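Local coordinates for Cyclase/dehydrase (Mycobacterium smegmatis str. MC2 155, PDB 5Z8O), which is of unknown function but has a START-type, Bet v 1-like fold of the polyketide cyclase and lipid transport family, and so probably binds a hydrophobic ligand, at residues Y69-A72 with E73-F77; F24-Y27 with P28-N31. All coordinates share one frame; numbering follows the deposited sequence.

How the contacts relate
Along the chain contact 2 comes first: residues 24-31 carry the backbone from helix 14-22 through the short helix 27-30 toward strand 34-42. Contact 1, residues 69-77, follows later as the turn joining neighbouring antiparallel strands 60-69 and 75-83 of the seven-stranded sheet. Their centres lie about 19 Å apart, yet the two meet directly, since the ring of Phe24 in contact 2 packs against Tyr70 and Ile76 of contact 1. START-type folds typically curve a sheet around a long C-terminal helix, probably with a ligand cavity between them; here contact 2 reaches both sheet and helix 119-144, while contact 1 lies at a hairpin end of the sheet.

Contact 1 of 2, residues Y69-A72 with E73-F77; sequences YYPA and ENQIF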
# COMPACT_ATOMS: atom_id res chain seq x y z
N TYR B 69 0.74 -15.93 -2.55
CA TYR B 69 0.35 -17.13 -3.27
C TYR B 69 0.55 -18.34 -2.37
O TYR B 69 1.30 -18.30 -1.40
CB TYR B 69 1.18 -17.31 -4.56
CG TYR B 69 1.11 -16.12 -5.48
CD1 TYR B 69 2.03 -15.09 -5.38
CD2 TYR B 69 0.12 -16.03 -6.45
CE1 TYR B 69 1.98 -14.00 -6.23
CE2 TYR B 69 0.06 -14.94 -7.30
CZ TYR B 69 0.99 -13.93 -7.19
OH TYR B 69 0.92 -12.84 -8.03
N TYR B 70 -0.16 -19.41 -2.70
CA TYR B 70 -0.09 -20.66 -1.95
C TYR B 70 0.19 -21.75 -2.98
O TYR B 70 -0.71 -22.51 -3.37
CB TYR B 70 -1.39 -20.89 -1.17
CG TYR B 70 -1.74 -19.69 -0.31
CD1 TYR B 70 -1.17 -19.53 0.95
CD2 TYR B 70 -2.59 -18.70 -0.78
CE1 TYR B 70 -1.48 -18.43 1.73
CE2 TYR B 70 -2.90 -17.59 -0.01
CZ TYR B 70 -2.34 -17.46 1.24
OH TYR B 70 -2.64 -16.37 2.01
N PRO B 71 1.45 -21.85 -3.43
CA PRO B 71 1.76 -22.78 -4.53
C PRO B 71 1.58 -24.24 -4.18
O PRO B 71 1.27 -25.04 -5.06
CB PRO B 71 3.22 -22.44 -4.86
CG PRO B 71 3.76 -21.80 -3.63
CD PRO B 71 2.62 -21.07 -3.01
N ALA B 72 1.79 -24.61 -2.92
CA ALA B 72 1.64 -25.98 -2.47
C ALA B 72 1.07 -25.95 -1.06
O ALA B 72 1.06 -24.91 -0.39
CB ALA B 72 2.98 -26.73 -2.51
N GLU B 73 0.59 -27.11 -0.60
CA GLU B 73 -0.16 -27.17 0.65
C GLU B 73 0.67 -26.71 1.84
O GLU B 73 0.10 -26.24 2.84
CB GLU B 73 -0.68 -28.58 0.89
CG GLU B 73 -2.12 -28.79 0.46
CD GLU B 73 -2.82 -29.87 1.28
OE1 GLU B 73 -3.41 -30.79 0.67
OE2 GLU B 73 -2.76 -29.80 2.53
N ASN B 74 1.99 -26.82 1.76
CA ASN B 74 2.88 -26.45 2.86
C ASN B 74 3.67 -25.18 2.57
O ASN B 74 4.65 -24.91 3.27
CB ASN B 74 3.83 -27.60 3.16
CG ASN B 74 4.69 -27.96 1.96
OD1 ASN B 74 4.27 -27.81 0.81
ND2 ASN B 74 5.90 -28.45 2.22
N GLN B 75 3.29 -24.42 1.55
CA GLN B 75 4.10 -23.32 1.04
C GLN B 75 3.33 -22.01 1.03
O GLN B 75 2.13 -21.98 0.72
CB GLN B 75 4.60 -23.61 -0.38
CG GLN B 75 5.94 -24.31 -0.44
CD GLN B 75 6.46 -24.42 -1.86
OE1 GLN B 75 6.39 -23.46 -2.63
NE2 GLN B 75 6.99 -25.58 -2.22
N ILE B 76 4.04 -20.94 1.35
CA ILE B 76 3.54 -19.58 1.19
C ILE B 76 4.61 -18.83 0.41
O ILE B 76 5.80 -18.88 0.75
CB ILE B 76 3.27 -18.89 2.54
CG1 ILE B 76 2.34 -19.74 3.40
CG2 ILE B 76 2.67 -17.50 2.32
CD1 ILE B 76 1.97 -19.10 4.73
N PHE B 77 4.19 -18.13 -0.64
CA PHE B 77 5.09 -17.43 -1.54
C PHE B 77 4.58 -16.01 -1.74
O PHE B 77 3.45 -15.81 -2.20
CB PHE B 77 5.19 -18.18 -2.87
CG PHE B 77 6.17 -17.59 -3.85
CD1 PHE B 77 7.53 -17.63 -3.60
CD2 PHE B 77 5.73 -17.07 -5.05
CE1 PHE B 77 8.43 -17.11 -4.51
CE2 PHE B 77 6.62 -16.56 -5.97
CZ PHE B 77 7.97 -16.58 -5.70
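Tyr69 and Phe77 face each other as an antiparallel hydrogen-bonded pair. Tyr69 N gives its hydrogen to Phe77 O at 2.7 Å, meeting that oxygen almost head-on with a C=O...N angle of 161°. Phe77 N returns a bond to Tyr69 O at 3.0 Å that is straighter at the hydrogen but tilted out of the carbonyl plane. Beyond this pair the chain reverses through a type I beta turn from Ala72 to Gln75, closed by Gln75 N to Ala72 O at 3.0 Å; the donor sits well above the carbonyl plane.

Pro71 packs against two side chains of the returning strand, Phe77 and Gln75, crossing both at about a right angle. Its CD lies 3.9 Å from Phe77 CB. Gln75 OE1 comes to 3.3 Å from Pro71 CG, while the same oxygen accepts a hydrogen bond from Arg92. With CG anti to the backbone N (chi1 -176°), the Phe77 ring is set beside the carbonyl carbon, and its CD2 comes 4.2 Å from Tyr69 CD1. Along the edge of the Tyr69 ring, near its plane, lies Phe77 O. Separately, Tyr70 CD1 meets Ile76 CG1 obliquely at 4.3 Å.

This beta hairpin joins strands 60-69 and 75-83 at the protein surface. Strand 86-97 flanks it through backbone bonds to Asn74 and Ile76, and Arg92 there makes a cation-pi contact with Phe77.

Contact 2 of 2, residues F24-Y27 with P28-N31; sequences FEAY and PQWN
Tyr27 O takes two backbone hydrogen bonds, from Trp30 N at 3.2 Å and from Asn31 N at 3.1 Å. The two donors come from different directions: Asn31 N lies nearly in line with the carbonyl, at a C=O...N angle of 169°, whereas Trp30 N stands above its plane. One residue earlier, Gln29 N bonds to Ala26 O at 3.0 Å. Together with Tyr27 N to Phe24 O, these bonds wind the backbone into a 3-10 segment at 24-26 followed by a short, weakly bonded helix.

Ala26 O also lies 3.2 Å from Trp30 CD1, oblique to the indole, while Tyr27 O sits over one indole face. Trp30 CG falls between its own backbone N and carbonyl carbon (chi1 54°), and this folds the indole back along Tyr27, the two side chains running side by side. Their rings form an offset edge-to-face pair, the edge of Trp30 toward the Tyr27 face, with planes at 81° and Trp30 CZ2 3.6 Å from Tyr27 CD1. Phe24 CA stands over the centre of the Tyr27 ring, 3.9 Å above its plane. Tyr27 CB packs on Pro28 CD at 3.5 Å, and the extended Gln29 chain runs past Ala26 CB.

Outside the two segments, Tyr27 OH bonds Val21 O at the end of helix 14-22, and Gln29 OE1 bonds Arg140. Trp30 rests on Ala136, Leu137 and Arg140 of the long helix 119-144, while Phe24 packs on strands 34-42 and 48-57.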
# COMPACT_ATOMS: atom_id res chain seq x y z
N PHE B 24 -0.57 -12.87 9.07
CA PHE B 24 0.19 -11.73 8.59
C PHE B 24 -0.05 -10.49 9.45
O PHE B 24 0.89 -9.74 9.74
CB PHE B 24 -0.16 -11.43 7.13
CG PHE B 24 0.07 -12.60 6.21
CD1 PHE B 24 1.35 -13.04 5.96
CD2 PHE B 24 -1.00 -13.23 5.60
CE1 PHE B 24 1.57 -14.11 5.11
CE2 PHE B 24 -0.79 -14.30 4.76
CZ PHE B 24 0.50 -14.74 4.51
N GLU B 25 -1.29 -10.26 9.87
CA GLU B 25 -1.58 -9.07 10.64
C GLU B 25 -1.03 -9.12 12.06
O GLU B 25 -1.00 -8.09 12.73
CB GLU B 25 -3.09 -8.82 10.66
CG GLU B 25 -3.63 -8.42 9.29
CD GLU B 25 -5.09 -8.01 9.31
OE1 GLU B 25 -5.83 -8.44 10.22
OE2 GLU B 25 -5.50 -7.24 8.40
N ALA B 26 -0.57 -10.29 12.52
CA ALA B 26 0.11 -10.39 13.81
C ALA B 26 1.62 -10.21 13.70
O ALA B 26 2.29 -10.20 14.74
CB ALA B 26 -0.20 -11.74 14.47
N TYR B 27 2.15 -10.07 12.49
CA TYR B 27 3.59 -9.85 12.32
C TYR B 27 4.16 -8.73 13.19
O TYR B 27 5.24 -8.94 13.77
CB TYR B 27 3.93 -9.57 10.85
CG TYR B 27 4.02 -10.80 9.97
CD1 TYR B 27 3.68 -12.06 10.44
CD2 TYR B 27 4.47 -10.70 8.66
CE1 TYR B 27 3.76 -13.18 9.63
CE2 TYR B 27 4.57 -11.81 7.84
CZ TYR B 27 4.21 -13.05 8.34
OH TYR B 27 4.31 -14.15 7.52
N PRO B 28 3.53 -7.56 13.32
CA PRO B 28 4.15 -6.49 14.13
C PRO B 28 4.33 -6.86 15.59
O PRO B 28 5.20 -6.26 16.24
CB PRO B 28 3.17 -5.32 13.96
CG PRO B 28 2.44 -5.60 12.70
CD PRO B 28 2.29 -7.09 12.67
N GLN B 29 3.57 -7.82 16.11
CA GLN B 29 3.67 -8.18 17.53
C GLN B 29 5.00 -8.83 17.87
O GLN B 29 5.46 -8.72 19.02
CB GLN B 29 2.52 -9.11 17.92
CG GLN B 29 1.14 -8.51 17.76
CD GLN B 29 0.04 -9.53 17.97
OE1 GLN B 29 0.25 -10.57 18.60
NE2 GLN B 29 -1.14 -9.25 17.43
N TRP B 30 5.64 -9.50 16.92
CA TRP B 30 6.86 -10.24 17.19
C TRP B 30 8.03 -9.83 16.30
O TRP B 30 9.11 -10.41 16.41
CB TRP B 30 6.61 -11.76 17.11
CG TRP B 30 5.98 -12.26 15.84
CD1 TRP B 30 4.65 -12.26 15.53
CD2 TRP B 30 6.64 -12.89 14.73
NE1 TRP B 30 4.44 -12.82 14.29
CE2 TRP B 30 5.65 -13.22 13.78
CE3 TRP B 30 7.98 -13.20 14.45
CZ2 TRP B 30 5.95 -13.83 12.57
CZ3 TRP B 30 8.28 -13.81 13.24
CH2 TRP B 30 7.27 -14.12 12.32
N ASN B 31 7.83 -8.88 15.39
CA ASN B 31 8.91 -8.30 14.59
C ASN B 31 9.07 -6.83 14.96
O ASN B 31 8.18 -6.02 14.65
CB ASN B 31 8.63 -8.46 13.10
CG ASN B 31 8.63 -9.91 12.66
OD1 ASN B 31 7.58 -10.54 12.56
ND2 ASN B 31 9.82 -10.45 12.40